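Local coordinates for SufC protein (Thermus thermophilus, PDB 2D2E), which probably hydrolyses ATP as a cytoplasmic ABC-type ATPase of the Suf system, which serves iron-sulfur cluster assembly, at residues 202-205 with 206-210; 131-134 with 135-138; 232-236 with 237-241; 174-177 with 178-182. All blocks are in the same frame, centred on the assembly; numbering follows the deposited sequence.

Contact 1: 202-205 with 206-210; sequences YQRI and LNYIQ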
loop_
_atom_site.group_PDB
_atom_site.type_symbol
_atom_site.label_atom_id
_atom_site.label_comp_id
_atom_site.label_asym_id
_atom_site.label_seq_id
_atom_site.Cartn_x
_atom_site.Cartn_y
_atom_site.Cartn_z
ATOM N N TYR A 202 -5.420 -2.447 -13.559
ATOM C CA TYR A 202 -4.731 -2.086 -14.807
ATOM C C TYR A 202 -3.227 -2.165 -14.650
ATOM O O TYR A 202 -2.679 -1.886 -13.590
ATOM C CB TYR A 202 -5.050 -0.643 -15.215
ATOM C CG TYR A 202 -6.482 -0.440 -15.606
ATOM C CD1 TYR A 202 -7.344 0.308 -14.799
ATOM C CD2 TYR A 202 -6.986 -0.996 -16.776
ATOM C CE1 TYR A 202 -8.673 0.501 -15.151
ATOM C CE2 TYR A 202 -8.331 -0.813 -17.137
ATOM C CZ TYR A 202 -9.160 -0.062 -16.319
ATOM O OH TYR A 202 -10.475 0.142 -16.675
ATOM N N GLN A 203 -2.551 -2.509 -15.734
ATOM C CA GLN A 203 -1.098 -2.581 -15.733
ATOM C C GLN A 203 -0.430 -1.190 -15.750
ATOM O O GLN A 203 0.725 -1.063 -15.367
ATOM C CB GLN A 203 -0.630 -3.334 -16.995
ATOM C CG GLN A 203 0.894 -3.486 -17.143
ATOM C CD GLN A 203 1.596 -2.340 -17.889
ATOM O OE1 GLN A 203 0.966 -1.467 -18.476
ATOM N NE2 GLN A 203 2.909 -2.362 -17.853
ATOM N N ARG A 204 -1.169 -0.167 -16.184
ATOM C CA ARG A 204 -0.619 1.189 -16.337
ATOM C C ARG A 204 0.407 1.675 -15.322
ATOM O O ARG A 204 1.498 2.096 -15.699
ATOM C CB ARG A 204 -1.744 2.229 -16.427
ATOM C CG ARG A 204 -1.274 3.601 -16.944
ATOM C CD ARG A 204 -0.661 3.488 -18.349
ATOM N NE ARG A 204 -1.537 2.732 -19.245
ATOM C CZ ARG A 204 -2.632 3.219 -19.824
ATOM N NH1 ARG A 204 -2.991 4.480 -19.623
ATOM N NH2 ARG A 204 -3.386 2.429 -20.576
ATOM N N ILE A 205 0.069 1.628 -14.040
ATOM C CA ILE A 205 1.007 2.125 -13.030
ATOM C C ILE A 205 2.367 1.436 -13.033
ATOM O O ILE A 205 3.377 2.019 -12.589
ATOM C CB ILE A 205 0.355 2.074 -11.614
ATOM C CG1 ILE A 205 1.178 2.918 -10.620
ATOM C CG2 ILE A 205 0.241 0.622 -11.129
ATOM C CD1 ILE A 205 0.492 3.073 -9.252
ATOM N N LEU A 206 2.404 0.207 -13.541
ATOM C CA LEU A 206 3.637 -0.561 -13.540
ATOM C C LEU A 206 4.650 -0.095 -14.570
ATOM O O LEU A 206 5.781 -0.598 -14.619
ATOM C CB LEU A 206 3.313 -2.055 -13.669
ATOM C CG LEU A 206 2.364 -2.513 -12.559
ATOM C CD1 LEU A 206 2.039 -4.001 -12.729
ATOM C CD2 LEU A 206 2.987 -2.274 -11.187
ATOM N N ASN A 207 4.242 0.867 -15.387
ATOM C CA ASN A 207 5.166 1.466 -16.348
ATOM C C ASN A 207 5.922 2.565 -15.588
ATOM O O ASN A 207 7.005 2.998 -16.018
ATOM C CB ASN A 207 4.402 2.070 -17.517
ATOM C CG ASN A 207 3.765 1.012 -18.390
ATOM O OD1 ASN A 207 4.441 0.090 -18.849
ATOM N ND2 ASN A 207 2.469 1.128 -18.612
ATOM N N TYR A 208 5.360 3.005 -14.452
ATOM C CA TYR A 208 6.004 4.040 -13.637
ATOM C C TYR A 208 6.704 3.431 -12.419
ATOM O O TYR A 208 7.697 3.966 -11.949
ATOM C CB TYR A 208 5.002 5.128 -13.150
ATOM C CG TYR A 208 4.022 5.560 -14.196
ATOM C CD1 TYR A 208 2.652 5.489 -13.968
ATOM C CD2 TYR A 208 4.460 5.997 -15.455
ATOM C CE1 TYR A 208 1.732 5.824 -14.975
ATOM C CE2 TYR A 208 3.544 6.341 -16.461
ATOM C CZ TYR A 208 2.186 6.246 -16.212
ATOM O OH TYR A 208 1.275 6.557 -17.210
ATOM N N ILE A 209 6.177 2.305 -11.929
ATOM C CA ILE A 209 6.770 1.590 -10.795
ATOM C C ILE A 209 7.108 0.213 -11.344
ATOM O O ILE A 209 6.229 -0.638 -11.429
ATOM C CB ILE A 209 5.764 1.352 -9.622
ATOM C CG1 ILE A 209 5.098 2.654 -9.199
ATOM C CG2 ILE A 209 6.502 0.732 -8.440
ATOM C CD1 ILE A 209 4.074 2.508 -8.043
ATOM N N GLN A 210 8.362 -0.018 -11.711
ATOM C CA GLN A 210 8.736 -1.320 -12.242
ATOM C C GLN A 210 8.757 -2.360 -11.102
ATOM O O GLN A 210 9.524 -2.227 -10.153
ATOM C CB GLN A 210 10.113 -1.228 -12.884
ATOM C CG GLN A 210 10.636 -2.586 -13.316
ATOM C CD GLN A 210 11.677 -2.502 -14.415
ATOM O OE1 GLN A 210 11.796 -1.480 -15.092
ATOM N NE2 GLN A 210 12.427 -3.568 -14.629
#

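Contact 2: 131-134 with 135-138; sequences WDES and YLSR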
loop_
_atom_site.group_PDB
_atom_site.type_symbol
_atom_site.label_atom_id
_atom_site.label_comp_id
_atom_site.label_asym_id
_atom_site.label_seq_id
_atom_site.Cartn_x
_atom_site.Cartn_y
_atom_site.Cartn_z
ATOM N N TRP A 131 9.158 18.224 -4.362
ATOM C CA TRP A 131 7.949 19.031 -4.141
ATOM C C TRP A 131 8.331 20.306 -3.387
ATOM O O TRP A 131 9.304 20.308 -2.631
ATOM C CB TRP A 131 6.908 18.267 -3.305
ATOM C CG TRP A 131 6.211 17.159 -4.030
ATOM C CD1 TRP A 131 6.447 16.737 -5.307
ATOM C CD2 TRP A 131 5.199 16.291 -3.501
ATOM N NE1 TRP A 131 5.648 15.661 -5.606
ATOM C CE2 TRP A 131 4.867 15.369 -4.519
ATOM C CE3 TRP A 131 4.530 16.213 -2.272
ATOM C CZ2 TRP A 131 3.911 14.361 -4.339
ATOM C CZ3 TRP A 131 3.572 15.205 -2.096
ATOM C CH2 TRP A 131 3.271 14.301 -3.125
ATOM N N ASP A 132 7.555 21.375 -3.576
ATOM C CA ASP A 132 7.842 22.653 -2.917
ATOM C C ASP A 132 7.259 22.711 -1.514
ATOM O O ASP A 132 6.148 22.247 -1.278
ATOM C CB ASP A 132 7.280 23.822 -3.733
ATOM C CG ASP A 132 7.606 25.187 -3.110
ATOM O OD1 ASP A 132 7.057 25.517 -2.040
ATOM O OD2 ASP A 132 8.424 25.931 -3.692
ATOM N N GLU A 133 8.017 23.289 -0.587
ATOM C CA GLU A 133 7.565 23.410 0.798
ATOM C C GLU A 133 6.222 24.136 0.948
ATOM O O GLU A 133 5.518 23.940 1.934
ATOM C CB GLU A 133 8.649 24.110 1.627
ATOM C CG GLU A 133 8.605 23.766 3.105
ATOM C CD GLU A 133 9.880 24.149 3.839
ATOM O OE1 GLU A 133 10.957 23.638 3.469
ATOM O OE2 GLU A 133 9.797 24.962 4.781
ATOM N N SER A 134 5.865 24.974 -0.026
ATOM C CA SER A 134 4.598 25.700 0.006
ATOM C C SER A 134 3.388 24.753 0.049
ATOM O O SER A 134 2.314 25.128 0.521
ATOM C CB SER A 134 4.489 26.625 -1.218
ATOM O OG SER A 134 4.532 25.892 -2.433
ATOM N N TYR A 135 3.568 23.529 -0.441
ATOM C CA TYR A 135 2.498 22.529 -0.436
ATOM C C TYR A 135 1.960 22.263 0.978
ATOM O O TYR A 135 0.761 22.039 1.169
ATOM C CB TYR A 135 3.019 21.219 -1.042
ATOM C CG TYR A 135 2.089 20.041 -0.856
ATOM C CD1 TYR A 135 0.914 19.920 -1.607
ATOM C CD2 TYR A 135 2.363 19.066 0.106
ATOM C CE1 TYR A 135 0.044 18.844 -1.397
ATOM C CE2 TYR A 135 1.498 18.020 0.321
ATOM C CZ TYR A 135 0.355 17.898 -0.420
ATOM O OH TYR A 135 -0.453 16.802 -0.178
ATOM N N LEU A 136 2.857 22.294 1.958
ATOM C CA LEU A 136 2.498 22.047 3.352
ATOM C C LEU A 136 1.534 23.076 3.937
ATOM O O LEU A 136 0.937 22.839 4.990
ATOM C CB LEU A 136 3.763 21.989 4.207
ATOM C CG LEU A 136 4.613 20.713 4.144
ATOM C CD1 LEU A 136 4.747 20.204 2.728
ATOM C CD2 LEU A 136 5.964 21.014 4.734
ATOM N N SER A 137 1.390 24.213 3.262
ATOM C CA SER A 137 0.496 25.265 3.725
ATOM C C SER A 137 -0.923 25.106 3.198
ATOM O O SER A 137 -1.816 25.852 3.578
ATOM C CB SER A 137 1.043 26.649 3.337
ATOM O OG SER A 137 2.203 26.966 4.091
ATOM N N ARG A 138 -1.126 24.143 2.305
ATOM C CA ARG A 138 -2.457 23.887 1.774
ATOM C C ARG A 138 -3.271 23.284 2.919
ATOM O O ARG A 138 -2.711 22.692 3.840
ATOM C CB ARG A 138 -2.375 22.902 0.606
ATOM C CG ARG A 138 -3.685 22.718 -0.126
ATOM C CD ARG A 138 -3.517 21.886 -1.379
ATOM N NE ARG A 138 -4.793 21.700 -2.069
ATOM C CZ ARG A 138 -5.411 22.651 -2.761
ATOM N NH1 ARG A 138 -4.870 23.859 -2.867
ATOM N NH2 ARG A 138 -6.575 22.395 -3.342
HETATM O O HOH W 1 4.850 25.778 3.975
#

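Contact 3: 232-236 with 237-241; sequences LELEA and KGYEW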
loop_
_atom_site.group_PDB
_atom_site.type_symbol
_atom_site.label_atom_id
_atom_site.label_comp_id
_atom_site.label_asym_id
_atom_site.label_seq_id
_atom_site.Cartn_x
_atom_site.Cartn_y
_atom_site.Cartn_z
ATOM N N LEU A 232 2.562 -7.067 -18.534
ATOM C CA LEU A 232 2.457 -6.561 -19.894
ATOM C C LEU A 232 1.566 -7.438 -20.760
ATOM O O LEU A 232 0.693 -6.941 -21.487
ATOM C CB LEU A 232 3.855 -6.458 -20.523
ATOM C CG LEU A 232 4.744 -5.409 -19.837
ATOM C CD1 LEU A 232 6.226 -5.647 -20.137
ATOM C CD2 LEU A 232 4.313 -4.033 -20.297
ATOM N N GLU A 233 1.776 -8.746 -20.682
ATOM C CA GLU A 233 0.980 -9.651 -21.495
ATOM C C GLU A 233 -0.479 -9.622 -21.052
ATOM O O GLU A 233 -1.378 -9.682 -21.872
ATOM C CB GLU A 233 1.549 -11.071 -21.451
ATOM C CG GLU A 233 0.917 -11.951 -22.539
ATOM C CD GLU A 233 1.721 -13.192 -22.871
ATOM O OE1 GLU A 233 1.405 -13.824 -23.907
ATOM O OE2 GLU A 233 2.655 -13.538 -22.110
ATOM N N LEU A 234 -0.714 -9.497 -19.745
ATOM C CA LEU A 234 -2.079 -9.401 -19.234
ATOM C C LEU A 234 -2.755 -8.151 -19.776
ATOM O O LEU A 234 -3.940 -8.173 -20.116
ATOM C CB LEU A 234 -2.091 -9.311 -17.703
ATOM C CG LEU A 234 -2.373 -10.574 -16.901
ATOM C CD1 LEU A 234 -2.216 -10.244 -15.415
ATOM C CD2 LEU A 234 -3.787 -11.071 -17.186
ATOM N N GLU A 235 -2.021 -7.044 -19.854
ATOM C CA GLU A 235 -2.627 -5.835 -20.371
ATOM C C GLU A 235 -2.961 -5.987 -21.862
ATOM O O GLU A 235 -4.018 -5.552 -22.323
ATOM C CB GLU A 235 -1.703 -4.641 -20.149
ATOM C CG GLU A 235 -2.402 -3.297 -20.282
ATOM C CD GLU A 235 -3.611 -3.131 -19.362
ATOM O OE1 GLU A 235 -3.671 -3.699 -18.219
ATOM O OE2 GLU A 235 -4.534 -2.400 -19.763
ATOM N N ALA A 236 -2.073 -6.623 -22.609
ATOM C CA ALA A 236 -2.311 -6.813 -24.044
ATOM C C ALA A 236 -3.455 -7.781 -24.340
ATOM O O ALA A 236 -4.314 -7.499 -25.186
ATOM C CB ALA A 236 -1.017 -7.310 -24.724
ATOM N N LYS A 237 -3.482 -8.906 -23.629
ATOM C CA LYS A 237 -4.483 -9.941 -23.882
ATOM C C LYS A 237 -5.720 -10.009 -23.019
ATOM O O LYS A 237 -6.740 -10.548 -23.459
ATOM C CB LYS A 237 -3.812 -11.315 -23.868
ATOM C CG LYS A 237 -2.863 -11.521 -25.035
ATOM C CD LYS A 237 -2.100 -12.839 -24.896
ATOM C CE LYS A 237 -1.171 -13.072 -26.075
ATOM N NZ LYS A 237 -0.306 -14.264 -25.834
ATOM N N GLY A 238 -5.640 -9.502 -21.793
ATOM C CA GLY A 238 -6.798 -9.540 -20.914
ATOM C C GLY A 238 -6.782 -10.662 -19.882
ATOM O O GLY A 238 -6.062 -11.661 -20.009
ATOM N N TYR A 239 -7.592 -10.515 -18.844
ATOM C CA TYR A 239 -7.603 -11.531 -17.801
ATOM C C TYR A 239 -8.144 -12.887 -18.250
ATOM O O TYR A 239 -7.679 -13.919 -17.762
ATOM C CB TYR A 239 -8.369 -11.025 -16.582
ATOM C CG TYR A 239 -7.568 -10.014 -15.777
ATOM C CD1 TYR A 239 -7.834 -8.651 -15.863
ATOM C CD2 TYR A 239 -6.550 -10.441 -14.927
ATOM C CE1 TYR A 239 -7.103 -7.724 -15.104
ATOM C CE2 TYR A 239 -5.813 -9.538 -14.169
ATOM C CZ TYR A 239 -6.096 -8.178 -14.260
ATOM O OH TYR A 239 -5.383 -7.285 -13.492
ATOM N N GLU A 240 -9.093 -12.891 -19.191
ATOM C CA GLU A 240 -9.670 -14.147 -19.674
ATOM C C GLU A 240 -8.602 -15.023 -20.292
ATOM O O GLU A 240 -8.648 -16.247 -20.174
ATOM C CB GLU A 240 -10.779 -13.883 -20.695
ATOM C CG GLU A 240 -11.973 -13.162 -20.097
ATOM C CD GLU A 240 -12.604 -13.943 -18.958
ATOM O OE1 GLU A 240 -13.212 -13.311 -18.063
ATOM O OE2 GLU A 240 -12.499 -15.191 -18.963
ATOM N N TRP A 241 -7.646 -14.393 -20.961
ATOM C CA TRP A 241 -6.552 -15.126 -21.576
ATOM C C TRP A 241 -5.779 -15.897 -20.515
ATOM O O TRP A 241 -5.500 -17.087 -20.674
ATOM C CB TRP A 241 -5.597 -14.174 -22.296
ATOM C CG TRP A 241 -4.214 -14.737 -22.435
ATOM C CD1 TRP A 241 -3.810 -15.724 -23.287
ATOM C CD2 TRP A 241 -3.070 -14.411 -21.630
ATOM N NE1 TRP A 241 -2.490 -16.036 -23.065
ATOM C CE2 TRP A 241 -2.011 -15.244 -22.052
ATOM C CE3 TRP A 241 -2.839 -13.492 -20.592
ATOM C CZ2 TRP A 241 -0.738 -15.195 -21.472
ATOM C CZ3 TRP A 241 -1.574 -13.440 -20.012
ATOM C CH2 TRP A 241 -0.535 -14.288 -20.458
#

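Contact 4: 174-177 with 178-182; sequences LDID and ALKVV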
loop_
_atom_site.group_PDB
_atom_site.type_symbol
_atom_site.label_atom_id
_atom_site.label_comp_id
_atom_site.label_asym_id
_atom_site.label_seq_id
_atom_site.Cartn_x
_atom_site.Cartn_y
_atom_site.Cartn_z
ATOM N N LEU A 174 -7.268 4.719 -14.591
ATOM C CA LEU A 174 -6.259 5.213 -15.527
ATOM C C LEU A 174 -5.987 6.708 -15.370
ATOM O O LEU A 174 -5.598 7.381 -16.339
ATOM C CB LEU A 174 -6.674 4.899 -16.974
ATOM C CG LEU A 174 -6.714 3.396 -17.280
ATOM C CD1 LEU A 174 -7.165 3.166 -18.739
ATOM C CD2 LEU A 174 -5.312 2.800 -17.045
ATOM N N ASP A 175 -6.197 7.234 -14.160
ATOM C CA ASP A 175 -5.935 8.663 -13.869
ATOM C C ASP A 175 -4.405 8.753 -13.773
ATOM O O ASP A 175 -3.821 8.518 -12.709
ATOM C CB ASP A 175 -6.603 9.040 -12.541
ATOM C CG ASP A 175 -6.314 10.468 -12.100
ATOM O OD1 ASP A 175 -5.404 11.119 -12.648
ATOM O OD2 ASP A 175 -7.010 10.929 -11.170
ATOM N N ILE A 176 -3.756 9.103 -14.886
ATOM C CA ILE A 176 -2.298 9.136 -14.926
ATOM C C ILE A 176 -1.640 10.017 -13.852
ATOM O O ILE A 176 -0.624 9.635 -13.265
ATOM C CB ILE A 176 -1.786 9.534 -16.346
ATOM C CG1 ILE A 176 -2.364 8.581 -17.408
ATOM C CG2 ILE A 176 -0.254 9.516 -16.378
ATOM C CD1 ILE A 176 -2.161 7.069 -17.138
ATOM N N ASP A 177 -2.210 11.189 -13.589
ATOM C CA ASP A 177 -1.618 12.041 -12.569
ATOM C C ASP A 177 -1.566 11.335 -11.223
ATOM O O ASP A 177 -0.546 11.384 -10.538
ATOM C CB ASP A 177 -2.387 13.352 -12.413
ATOM C CG ASP A 177 -1.959 14.124 -11.172
ATOM O OD1 ASP A 177 -2.676 14.064 -10.153
ATOM O OD2 ASP A 177 -0.896 14.774 -11.213
ATOM N N ALA A 178 -2.663 10.682 -10.844
ATOM C CA ALA A 178 -2.724 9.979 -9.567
ATOM C C ALA A 178 -1.773 8.797 -9.520
ATOM O O ALA A 178 -1.164 8.552 -8.495
ATOM C CB ALA A 178 -4.149 9.508 -9.266
ATOM N N LEU A 179 -1.657 8.062 -10.622
ATOM C CA LEU A 179 -0.747 6.920 -10.636
ATOM C C LEU A 179 0.690 7.403 -10.526
ATOM O O LEU A 179 1.499 6.785 -9.837
ATOM C CB LEU A 179 -0.900 6.112 -11.928
ATOM C CG LEU A 179 -2.327 5.608 -12.191
ATOM C CD1 LEU A 179 -2.376 4.922 -13.558
ATOM C CD2 LEU A 179 -2.749 4.639 -11.081
ATOM N N LYS A 180 0.996 8.529 -11.167
ATOM C CA LYS A 180 2.360 9.028 -11.119
ATOM C C LYS A 180 2.754 9.544 -9.738
ATOM O O LYS A 180 3.911 9.429 -9.351
ATOM C CB LYS A 180 2.583 10.096 -12.206
ATOM C CG LYS A 180 2.758 9.460 -13.582
ATOM C CD LYS A 180 3.260 10.449 -14.621
ATOM C CE LYS A 180 3.644 9.725 -15.900
ATOM N NZ LYS A 180 4.007 10.679 -16.976
ATOM N N VAL A 181 1.801 10.114 -9.007
ATOM C CA VAL A 181 2.082 10.606 -7.659
ATOM C C VAL A 181 2.474 9.422 -6.775
ATOM O O VAL A 181 3.432 9.490 -5.989
ATOM C CB VAL A 181 0.857 11.289 -7.047
ATOM C CG1 VAL A 181 0.992 11.332 -5.533
ATOM C CG2 VAL A 181 0.723 12.702 -7.605
ATOM N N VAL A 182 1.708 8.340 -6.867
ATOM C CA VAL A 182 2.038 7.174 -6.065
ATOM C C VAL A 182 3.386 6.588 -6.505
ATOM O O VAL A 182 4.190 6.187 -5.676
ATOM C CB VAL A 182 0.893 6.137 -6.135
ATOM C CG1 VAL A 182 1.266 4.850 -5.382
ATOM C CG2 VAL A 182 -0.349 6.745 -5.493
#

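Contact 1: 202-205 with 206-210
The turns after strand 195-199, probably just beyond the switch histidine of this ABC ATPase, are closed by two side-chain pairs: Gln203 with Asn207, and Ile205 with Ile209. Gln203 NE2 donates to Asn207 OD1 at 3.1 Å in a nearly straight bond (N-H...O 166°). It runs in the plane of the glutamine amide but meets Asn207 from above its carbonyl plane. The two amides are turned 68° apart, and the return bond from Asn207 ND2 to Gln203 OE1, 3.0 Å long, is bent and weak. A bend at chi2 of Gln203 (-89°) swings its amide across to this partner. Asn207 also holds the chain behind it: its N donates to Arg204 O at 3.0 Å, with a weak addition from ND2 to the same oxygen. Ile205 O is gripped twice, by Ile209 N at 2.9 Å in the carbonyl plane and by Tyr208 N from above it. Beside these backbone bonds Ile205 and Ile209 run side by side, their CD1 atoms 3.8 Å apart. The Tyr208 ring carries Arg204 O over one face, toward the rim. Leu206 and Ile209 pack on strand 31-35, Tyr208 rests on helix 176-189, and Gln203 meets helix 228-237.

Contact 2: 131-134 with 135-138
Three successive backbone bonds, Tyr135 N to Asp132 O (3.0 Å), Leu136 N to Glu133 O (3.1 Å) and Ser137 N to Ser134 O (3.0 Å), each span three residues and wind the chain into a 3-10 helix. In all three the donor stands above the carbonyl plane. At its start Asp132 OD1 accepts from Ser134 N in an Asx turn, although that distance is so short that its exact value is doubtful. The same oxygen receives Ser134 OG at 2.6 Å, from above the carboxylate plane; the hydroxyl is placed there by a chi1 of 61°, which tucks it between its own backbone N and carbonyl carbon. On another side of the coil Trp131 and Tyr135 form an edge-to-face pair: the tryptophan edge turns toward the tyrosine face, with the six-membered ring centroids 5.5 Å apart and the planes at 63°. Arg151 makes cation-pi contacts with both rings. The carboxylate of Glu133 leads away to a salt bridge with Lys123. A water bridges the turn, donating to Glu133 O at 2.8 Å and lying 2.9 Å from Ser137 OG. The Asx turn leads into a short 3-10 helix, which forms part of the connection from helix 115-129 to helix 148-160, in what probably corresponds to the helical subdomain of ABC ATPases, away from the nucleotide site.

Contact 3: 232-236 with 237-241
Glu233 lays its aliphatic arm over the Trp241 ring and hands its carboxylate to Lys237. The arm is fully extended, with CG opposite the backbone N (chi1 -167°), which puts CG over the six-membered ring, 3.9 Å from its centroid, as a CH-pi contact. The carboxylate runs out past the CZ2-CH2 rim, its plane turned 24° from that of the indole, and Glu233 CD comes within 3.5 Å of Trp241 CZ2. Lys237 is equally stretched beyond CG; its CD lies over the same face of the indole, offset toward the rim, and its NZ meets Glu233 OE1 at 2.6 Å, on the lone pair pointing away from the other oxygen. Leu234 crosses Tyr239 at about a right angle, with Leu234 CD2 3.6 Å from Tyr239 CD2. Leu234 keeps a first torsion of -99°, away from a staggered value, as its CD2 reaches Tyr239. Between the pairs, Gly238 N closes on Leu234 O at 2.7 Å; the positive phi of Gly238 ends helix 228-237 and lets helix 239-244 begin at once. Tyr239 OH bonds to His201 O and Gly36 N, joining this corner to the P-loop. The indole thus packs against two aliphatic arms and holds them side by side with their charged ends at its rim, where solvent probably screens the attraction.

Contact 4: 174-177 with 178-182
The carboxylate of Asp175 presents one face to Ala178: the methyl CB stands almost squarely over it, 3.7 Å from Asp175 CG, and the backbone N-H of Ala178 approaches from the same side. That N lies 3.3 Å from Asp175 OD1 and donates to it in a straight but long and weak bond. This makes Asp175 the N-cap of helix 176-189, the connection between strands 164-168 and 195-199 in a beta-alpha-beta unit. CG is swung opposite the backbone N (chi1 176°), and this brings the carboxylate beside the first turn, over Ala178. By their sequence Leu174 and Asp175 probably belong to the D-loop of ABC ATPases; the backbone of Asp175 also starts the helix, Asp175 O taking Leu179 N at 3.0 Å. The next bonds follow in order, from Lys180 N to Ile176 O at 2.9 Å and from Val181 N to Asp177 O at 3.1 Å. Leu179 CG presses on Asp175 O at 3.3 Å, and Leu179 CD1 meets Ile176 CD1 at 4.2 Å. The other branch of Ile176, CG2, lies against the extended aliphatic chain of Lys180, 3.9 Å from its CE. Val181 sets CG2 beside Asp177 O and carries on to Arg151 and Ile154 of helix 148-160.

From the N terminus the order is contact 2, contact 4, contact 1 and contact 3; each is a local turn or helix end, closed before the next opens, so none nest or cross. Contact 2, between helices 115-129 and 148-160, touches none of the others, though its nearest atoms come within about 4 Å of contact 4 and Arg151 of helix 148-160 lies against both. Contact 4 starts the helix leading from strand 164-168 to strand 195-199, and contact 1 follows that second strand. These two touch, Ile176 and Lys180 packing on Tyr208. Contact 1 in turn reaches contact 3 through Gln203 N and Glu235 OE1, tying the loop before strand 213-218 to the C-terminal helices.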